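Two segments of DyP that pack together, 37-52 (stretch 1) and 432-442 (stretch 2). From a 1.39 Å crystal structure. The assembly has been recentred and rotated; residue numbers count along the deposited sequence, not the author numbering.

Stretch 1 (37-52) FKTALKTYVPERITSA
Stretch 2, residues 432-442: SISALTATIAA

Residues 37-48 form the end of a helix that begins earlier in the chain. It kinks at Pro 46, whose ring nitrogen has no hydrogen to give to the turn before; Ile 49 is the first residue to leave helical angles (phi/psi -80/120°), and Thr 50 and Ser 51 continue extended. The second stretch opens with Ser 432, chi1 p, whose OG accepts from Ala 435 N at 3.0 Å and so caps the helix 433-440. A wider pi-type turn spans 436-440, with Ile 440 N bonded to Ala 435 O at 2.9 Å; Ala 441 (-96/6°) then leaves the helix. The two axes run nearly antiparallel, at 158°, and approach to 9.4 Å. The register pairs Lys 38 with Ala 441 (CA to CA 4.4 Å), Lys 42 with Thr 437 (5.5 Å) and Ile 49 with Ile 433 (7.4 Å), so the backbones diverge from the chain terminus toward Ile 433.

Where the backbones are closest, the residue on the second stretch is small: the methyl of Ala 441 fits against the first helix, its CB 3.6 Å from Lys 38 O and 3.6 Å from Lys 42 CG. Where the gap widens, branched side chains fill it. Leu 41 (chi1 t, chi2 p) places CD2 3.5 Å from Leu 436 O, 4.0 Å from Ile 440 CG2 and 4.1 Å from Ala 441 CB. Val 45 (t) points toward the second helix, with CG1 3.7 Å from Ile 433 CG2, CG2 3.9 Å from Leu 436 CD1 and CB 3.7 Å from Thr 437 CG2. Thr 437 (p) thus offers a methyl to the contact, while its OG1 makes a weak bond to Ser 434 O at 3.4 Å. Ile 433 (m, t) reaches past the helix end: its CG1 lies 3.9 Å from Ile 49 CG2, and its CD1 3.6 Å from Ser 51 CB. Ile 49 (m, m) also brings CG2 to 4.2 Å from Leu 436 CD1 (Leu 436 m, t).

Two lysines lie along the tight end. Lys 38, m then t throughout, has CB 4.2 Å from Ala 441 CB and forms a salt bridge and hydrogen bond from NZ to Ala 442 OXT at 3.1 Å, matching its charge to the C-terminal carboxylate. Its CE packs 3.5 Å from Ile 440 O, which is buried without a polar partner. Lys 42, likewise m,t,t,t, runs along the backbone of the second stretch, its CE 3.5 Å from Thr 437 O and 3.3 Å from Ala 441 O. Altogether 647 Å² is buried.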

ATOM      1  N   PHE A  37      27.412 -13.206   0.205  1.00 11.87           N
ATOM      2  CA  PHE A  37      26.079 -12.773   0.609  1.00 11.23           C
ATOM      3  C   PHE A  37      25.383 -13.800   1.504  1.00 11.49           C
ATOM      4  O   PHE A  37      24.786 -13.439   2.518  1.00 11.84           O
ATOM      5  CB  PHE A  37      25.200 -12.466  -0.607  1.00 10.73           C
ATOM      6  CG  PHE A  37      23.826 -12.007  -0.236  1.00 11.01           C
ATOM      7  CD1 PHE A  37      23.582 -10.665   0.025  1.00 12.17           C
ATOM      8  CD2 PHE A  37      22.784 -12.923  -0.105  1.00 10.80           C
ATOM      9  CE1 PHE A  37      22.304 -10.237   0.385  1.00 12.36           C
ATOM     10  CE2 PHE A  37      21.512 -12.503   0.259  1.00 10.52           C
ATOM     11  CZ  PHE A  37      21.276 -11.158   0.492  1.00 11.11           C
ATOM     12  N   LYS A  38      25.463 -15.072   1.120  1.00 11.84           N
ATOM     13  CA  LYS A  38      24.782 -16.137   1.843  1.00 12.04           C
ATOM     14  C   LYS A  38      25.301 -16.313   3.266  1.00 12.86           C
ATOM     15  O   LYS A  38      24.508 -16.470   4.185  1.00 12.40           O
ATOM     16  CB  LYS A  38      24.858 -17.449   1.066  1.00 12.31           C
ATOM     17  CG  LYS A  38      23.994 -17.433  -0.190  1.00 12.34           C
ATOM     18  CD  LYS A  38      24.109 -18.709  -0.975  1.00 14.22           C
ATOM     19  CE  LYS A  38      23.312 -18.579  -2.256  1.00 16.02           C
ATOM     20  NZ  LYS A  38      23.007 -19.894  -2.853  1.00 20.96           N
ATOM     21  N   THR A  39      26.618 -16.264   3.466  1.00 11.38           N
ATOM     22  CA  THR A  39      27.148 -16.360   4.818  1.00 12.49           C
ATOM     23  C   THR A  39      26.807 -15.111   5.637  1.00 12.64           C
ATOM     24  O   THR A  39      26.445 -15.223   6.812  1.00 13.10           O
ATOM     25  CB  THR A  39      28.658 -16.711   4.848  1.00 12.55           C
ATOM     26  OG1 THR A  39      29.104 -16.787   6.211  1.00 13.60           O
ATOM     27  CG2 THR A  39      29.504 -15.687   4.081  1.00 13.68           C
ATOM     28  N   ALA A  40      26.888 -13.934   5.018  1.00 12.54           N
ATOM     29  CA  ALA A  40      26.435 -12.708   5.690  1.00 13.12           C
ATOM     30  C   ALA A  40      24.958 -12.821   6.103  1.00 12.74           C
ATOM     31  O   ALA A  40      24.583 -12.387   7.190  1.00 13.02           O
ATOM     32  CB  ALA A  40      26.660 -11.489   4.807  1.00 13.56           C
ATOM     33  N   LEU A  41      24.132 -13.401   5.233  1.00 12.57           N
ATOM     34  CA  LEU A  41      22.705 -13.553   5.511  1.00 12.97           C
ATOM     35  C   LEU A  41      22.450 -14.465   6.709  1.00 13.22           C
ATOM     36  O   LEU A  41      21.607 -14.160   7.554  1.00 13.03           O
ATOM     37  CB  LEU A  41      21.967 -14.071   4.275  1.00 13.03           C
ATOM     38  CG  LEU A  41      20.440 -14.093   4.377  1.00 13.67           C
ATOM     39  CD1 LEU A  41      19.899 -12.692   4.639  1.00 14.40           C
ATOM     40  CD2 LEU A  41      19.823 -14.661   3.121  1.00 15.31           C
ATOM     41  N   LYS A  42      23.185 -15.572   6.785  1.00 13.31           N
ATOM     42  CA  LYS A  42      23.076 -16.488   7.916  1.00 14.18           C
ATOM     43  C   LYS A  42      23.479 -15.828   9.235  1.00 14.44           C
ATOM     44  O   LYS A  42      22.924 -16.155  10.279  1.00 15.28           O
ATOM     45  CB  LYS A  42      23.877 -17.765   7.658  1.00 14.83           C
ATOM     46  CG  LYS A  42      23.206 -18.698   6.657  1.00 16.04           C
ATOM     47  CD  LYS A  42      24.101 -19.867   6.262  1.00 19.08           C
ATOM     48  CE  LYS A  42      23.281 -21.002   5.669  1.00 21.68           C
ATOM     49  NZ  LYS A  42      24.119 -22.154   5.215  1.00 24.97           N
ATOM     50  N   THR A  43      24.434 -14.901   9.176  1.00 13.80           N
ATOM     51  CA  THR A  43      24.810 -14.081  10.328  1.00 15.15           C
ATOM     52  C   THR A  43      23.698 -13.093  10.684  1.00 14.22           C
ATOM     53  O   THR A  43      23.352 -12.907  11.854  1.00 15.33           O
ATOM     54  CB  THR A  43      26.089 -13.265  10.028  1.00 15.34           C
ATOM     55  OG1 THR A  43      27.151 -14.155   9.668  1.00 18.31           O
ATOM     56  CG2 THR A  43      26.511 -12.453  11.235  1.00 17.65           C
ATOM     57  N   TYR A  44      23.158 -12.453   9.657  1.00 13.32           N
ATOM     58  CA  TYR A  44      22.223 -11.348   9.821  1.00 12.90           C
ATOM     59  C   TYR A  44      20.844 -11.766  10.341  1.00 12.99           C
ATOM     60  O   TYR A  44      20.294 -11.122  11.235  1.00 13.14           O
ATOM     61  CB  TYR A  44      22.094 -10.607   8.487  1.00 12.44           C
ATOM     62  CG  TYR A  44      21.389  -9.281   8.592  1.00 11.72           C
ATOM     63  CD1 TYR A  44      22.058  -8.164   9.086  1.00 12.00           C
ATOM     64  CD2 TYR A  44      20.059  -9.140   8.193  1.00 10.86           C
ATOM     65  CE1 TYR A  44      21.418  -6.943   9.189  1.00 11.49           C
ATOM     66  CE2 TYR A  44      19.403  -7.928   8.295  1.00 11.39           C
ATOM     67  CZ  TYR A  44      20.088  -6.833   8.790  1.00 10.79           C
ATOM     68  OH  TYR A  44      19.450  -5.625   8.898  1.00 11.98           O
ATOM     69  N   VAL A  45      20.299 -12.850   9.797  1.00 13.16           N
ATOM     70  CA  VAL A  45      18.889 -13.184  10.023  1.00 13.98           C
ATOM     71  C   VAL A  45      18.510 -13.367  11.502  1.00 14.77           C
ATOM     72  O   VAL A  45      17.595 -12.691  11.972  1.00 14.82           O
ATOM     73  CB  VAL A  45      18.419 -14.364   9.132  1.00 14.07           C
ATOM     74  CG1 VAL A  45      17.028 -14.864   9.552  1.00 15.15           C
ATOM     75  CG2 VAL A  45      18.409 -13.949   7.684  1.00 14.57           C
ATOM     76  N   PRO A  46      19.224 -14.241  12.245  1.00 15.64           N
ATOM     77  CA  PRO A  46      18.829 -14.441  13.643  1.00 16.57           C
ATOM     78  C   PRO A  46      18.958 -13.182  14.496  1.00 16.83           C
ATOM     79  O   PRO A  46      18.260 -13.048  15.501  1.00 18.28           O
ATOM     80  CB  PRO A  46      19.809 -15.516  14.147  1.00 17.47           C
ATOM     81  CG  PRO A  46      20.950 -15.476  13.191  1.00 18.30           C
ATOM     82  CD  PRO A  46      20.358 -15.108  11.873  1.00 16.42           C
ATOM     83  N   GLU A  47      19.835 -12.268  14.087  1.00 16.55           N
ATOM     84  CA  GLU A  47      20.103 -11.040  14.837  1.00 17.58           C
ATOM     85  C   GLU A  47      19.105  -9.912  14.586  1.00 16.15           C
ATOM     86  O   GLU A  47      18.786  -9.147  15.497  1.00 17.28           O
ATOM     87  CB  GLU A  47      21.524 -10.529  14.543  1.00 18.52           C
ATOM     88  CG  GLU A  47      22.648 -11.498  14.906  1.00 22.87           C
ATOM     89  CD  GLU A  47      22.525 -12.077  16.310  1.00 27.91           C
ATOM     90  OE1 GLU A  47      22.427 -11.297  17.285  1.00 30.56           O
ATOM     91  OE2 GLU A  47      22.535 -13.323  16.439  1.00 30.37           O
ATOM     92  N   ARG A  48      18.622  -9.816  13.352  1.00 14.42           N
ATOM     93  CA  ARG A  48      17.950  -8.600  12.887  1.00 13.57           C
ATOM     94  C   ARG A  48      16.560  -8.764  12.276  1.00 12.38           C
ATOM     95  O   ARG A  48      15.779  -7.812  12.268  1.00 11.88           O
ATOM     96  CB  ARG A  48      18.842  -7.865  11.882  1.00 13.54           C
ATOM     97  CG  ARG A  48      20.180  -7.386  12.454  1.00 15.56           C
ATOM     98  CD  ARG A  48      20.014  -6.156  13.331  1.00 18.92           C
ATOM     99  NE  ARG A  48      21.309  -5.632  13.758  1.00 20.79           N
ATOM    100  CZ  ARG A  48      21.730  -5.568  15.017  1.00 23.51           C
ATOM    101  NH1 ARG A  48      20.952  -5.980  16.011  1.00 25.59           N
ATOM    102  NH2 ARG A  48      22.931  -5.074  15.283  1.00 25.89           N
ATOM    103  N   ILE A  49      16.253  -9.936  11.729  1.00 11.50           N
ATOM    104  CA  ILE A  49      14.987 -10.083  10.999  1.00 11.19           C
ATOM    105  C   ILE A  49      13.831 -10.280  11.976  1.00 11.43           C
ATOM    106  O   ILE A  49      13.813 -11.239  12.753  1.00 12.76           O
ATOM    107  CB  ILE A  49      15.040 -11.187   9.920  1.00 10.92           C
ATOM    108  CG1 ILE A  49      16.079 -10.841   8.831  1.00 11.23           C
ATOM    109  CG2 ILE A  49      13.642 -11.418   9.311  1.00 11.36           C
ATOM    110  CD1 ILE A  49      15.740  -9.647   7.915  1.00 10.68           C
ATOM    111  N   THR A  50      12.874  -9.362  11.913  1.00 10.99           N
ATOM    112  CA  THR A  50      11.811  -9.242  12.900  1.00 11.21           C
ATOM    113  C   THR A  50      10.547 -10.001  12.512  1.00 10.74           C
ATOM    114  O   THR A  50       9.951  -9.734  11.460  1.00 10.55           O
ATOM    115  CB  THR A  50      11.483  -7.755  13.120  1.00 11.42           C
ATOM    116  OG1 THR A  50      12.706  -7.019  13.266  1.00 12.21           O
ATOM    117  CG2 THR A  50      10.631  -7.578  14.359  1.00 12.74           C
ATOM    118  N   SER A  51      10.144 -10.932  13.372  1.00 11.16           N
ATOM    119  CA  SER A  51       8.956 -11.744  13.158  1.00 11.49           C
ATOM    120  C   SER A  51       7.661 -11.055  13.588  1.00 11.70           C
ATOM    121  O   SER A  51       7.681 -10.072  14.340  1.00 11.68           O
ATOM    122  CB  SER A  51       9.079 -13.060  13.929  1.00 11.89           C
ATOM    123  OG  SER A  51       8.971 -12.831  15.329  1.00 13.66           O
ATOM    124  N   ALA A  52       6.538 -11.592  13.117  1.00 11.77           N
ATOM    125  CA  ALA A  52       5.222 -11.183  13.584  1.00 12.74           C
ATOM    126  C   ALA A  52       5.105 -11.311  15.110  1.00 14.06           C
ATOM    127  O   ALA A  52       4.512 -10.445  15.769  1.00 14.96           O
ATOM    128  CB  ALA A  52       4.148 -12.001  12.878  1.00 12.77           C
ATOM    129  N   SER A 432       9.757 -16.899   4.447  1.00  8.02           N
ATOM    130  CA  SER A 432       9.748 -17.124   5.887  1.00  8.75           C
ATOM    131  C   SER A 432      11.154 -16.939   6.456  1.00  9.47           C
ATOM    132  O   SER A 432      12.166 -16.966   5.733  1.00  9.42           O
ATOM    133  CB  SER A 432       9.237 -18.529   6.212  1.00  9.34           C
ATOM    134  OG  SER A 432      10.199 -19.505   5.851  1.00  9.70           O
ATOM    135  N   ILE A 433      11.223 -16.774   7.765  1.00  9.84           N
ATOM    136  CA  ILE A 433      12.501 -16.537   8.415  1.00 10.49           C
ATOM    137  C   ILE A 433      13.399 -17.775   8.281  1.00 10.66           C
ATOM    138  O   ILE A 433      14.589 -17.652   7.965  1.00 11.17           O
ATOM    139  CB  ILE A 433      12.302 -16.057   9.872  1.00 10.36           C
ATOM    140  CG1 ILE A 433      11.598 -14.683   9.866  1.00 11.09           C
ATOM    141  CG2 ILE A 433      13.639 -15.985  10.630  1.00 12.10           C
ATOM    142  CD1 ILE A 433      11.257 -14.134  11.235  1.00 11.68           C
ATOM    143  N   SER A 434      12.826 -18.962   8.483  1.00 10.85           N
ATOM    144  CA  SER A 434      13.581 -20.200   8.307  1.00 11.40           C
ATOM    145  C   SER A 434      14.040 -20.364   6.857  1.00 10.79           C
ATOM    146  O   SER A 434      15.168 -20.777   6.611  1.00 11.78           O
ATOM    147  CB  SER A 434      12.779 -21.419   8.789  1.00 11.59           C
ATOM    148  OG  SER A 434      11.574 -21.572   8.062  1.00 12.53           O
ATOM    149  N   ALA A 435      13.190 -20.006   5.890  1.00 10.22           N
ATOM    150  CA  ALA A 435      13.579 -20.140   4.485  1.00  9.73           C
ATOM    151  C   ALA A 435      14.751 -19.236   4.114  1.00  9.68           C
ATOM    152  O   ALA A 435      15.557 -19.587   3.256  1.00  9.76           O
ATOM    153  CB  ALA A 435      12.400 -19.901   3.564  1.00 10.10           C
ATOM    154  N   LEU A 436      14.853 -18.081   4.769  1.00  9.69           N
ATOM    155  CA  LEU A 436      15.984 -17.189   4.529  1.00 10.44           C
ATOM    156  C   LEU A 436      17.325 -17.890   4.713  1.00 10.97           C
ATOM    157  O   LEU A 436      18.233 -17.733   3.897  1.00 11.38           O
ATOM    158  CB  LEU A 436      15.910 -15.958   5.428  1.00 10.29           C
ATOM    159  CG  LEU A 436      14.886 -14.888   5.043  1.00 10.23           C
ATOM    160  CD1 LEU A 436      14.854 -13.822   6.113  1.00 11.01           C
ATOM    161  CD2 LEU A 436      15.191 -14.264   3.687  1.00 10.93           C
ATOM    162  N   THR A 437      17.441 -18.669   5.783  1.00 11.59           N
ATOM    163  CA  THR A 437      18.701 -19.346   6.079  1.00 12.08           C
ATOM    164  C   THR A 437      18.787 -20.772   5.527  1.00 12.44           C
ATOM    165  O   THR A 437      19.862 -21.201   5.095  1.00 13.33           O
ATOM    166  CB  THR A 437      19.032 -19.308   7.595  1.00 13.00           C
ATOM    167  OG1 THR A 437      18.007 -19.981   8.339  1.00 13.80           O
ATOM    168  CG2 THR A 437      19.142 -17.860   8.064  1.00 14.07           C
ATOM    169  N   ALA A 438      17.665 -21.494   5.528  1.00 12.20           N
ATOM    170  CA  ALA A 438      17.648 -22.903   5.113  1.00 12.89           C
ATOM    171  C   ALA A 438      17.600 -23.079   3.597  1.00 12.91           C
ATOM    172  O   ALA A 438      18.025 -24.112   3.076  1.00 14.32           O
ATOM    173  CB  ALA A 438      16.492 -23.650   5.774  1.00 13.17           C
ATOM    174  N   THR A 439      17.092 -22.072   2.895  1.00 12.31           N
ATOM    175  CA  THR A 439      16.935 -22.152   1.440  1.00 12.40           C
ATOM    176  C   THR A 439      17.726 -21.066   0.725  1.00 12.16           C
ATOM    177  O   THR A 439      18.641 -21.371  -0.049  1.00 12.94           O
ATOM    178  CB  THR A 439      15.452 -22.095   1.015  1.00 11.55           C
ATOM    179  OG1 THR A 439      14.732 -23.140   1.675  1.00 13.21           O
ATOM    180  CG2 THR A 439      15.311 -22.269  -0.495  1.00 13.53           C
ATOM    181  N   ILE A 440      17.398 -19.803   0.992  1.00 12.16           N
ATOM    182  CA  ILE A 440      18.020 -18.696   0.257  1.00 12.74           C
ATOM    183  C   ILE A 440      19.538 -18.698   0.457  1.00 13.54           C
ATOM    184  O   ILE A 440      20.304 -18.458  -0.488  1.00 14.15           O
ATOM    185  CB  ILE A 440      17.429 -17.307   0.648  1.00 12.41           C
ATOM    186  CG1 ILE A 440      15.901 -17.271   0.471  1.00 13.55           C
ATOM    187  CG2 ILE A 440      18.100 -16.191  -0.153  1.00 13.78           C
ATOM    188  CD1 ILE A 440      15.375 -17.702  -0.907  1.00 14.85           C
ATOM    189  N   ALA A 441      19.964 -18.989   1.684  1.00 14.02           N
ATOM    190  CA  ALA A 441      21.378 -18.965   2.047  1.00 15.49           C
ATOM    191  C   ALA A 441      22.074 -20.327   1.982  1.00 16.93           C
ATOM    192  O   ALA A 441      23.241 -20.446   2.376  1.00 17.47           O
ATOM    193  CB  ALA A 441      21.542 -18.361   3.426  1.00 15.26           C
ATOM    194  N   ALA A 442      21.374 -21.348   1.491  1.00 18.30           N
ATOM    195  CA  ALA A 442      21.940 -22.694   1.399  1.00 20.65           C
ATOM    196  C   ALA A 442      23.027 -22.792   0.328  1.00 21.86           C
ATOM    197  O   ALA A 442      23.978 -23.560   0.468  1.00 24.04           O
ATOM    198  CB  ALA A 442      20.843 -23.724   1.145  1.00 20.36           C
ATOM    199  OXT ALA A 442      22.973 -22.111  -0.699  1.00 22.93           O
TER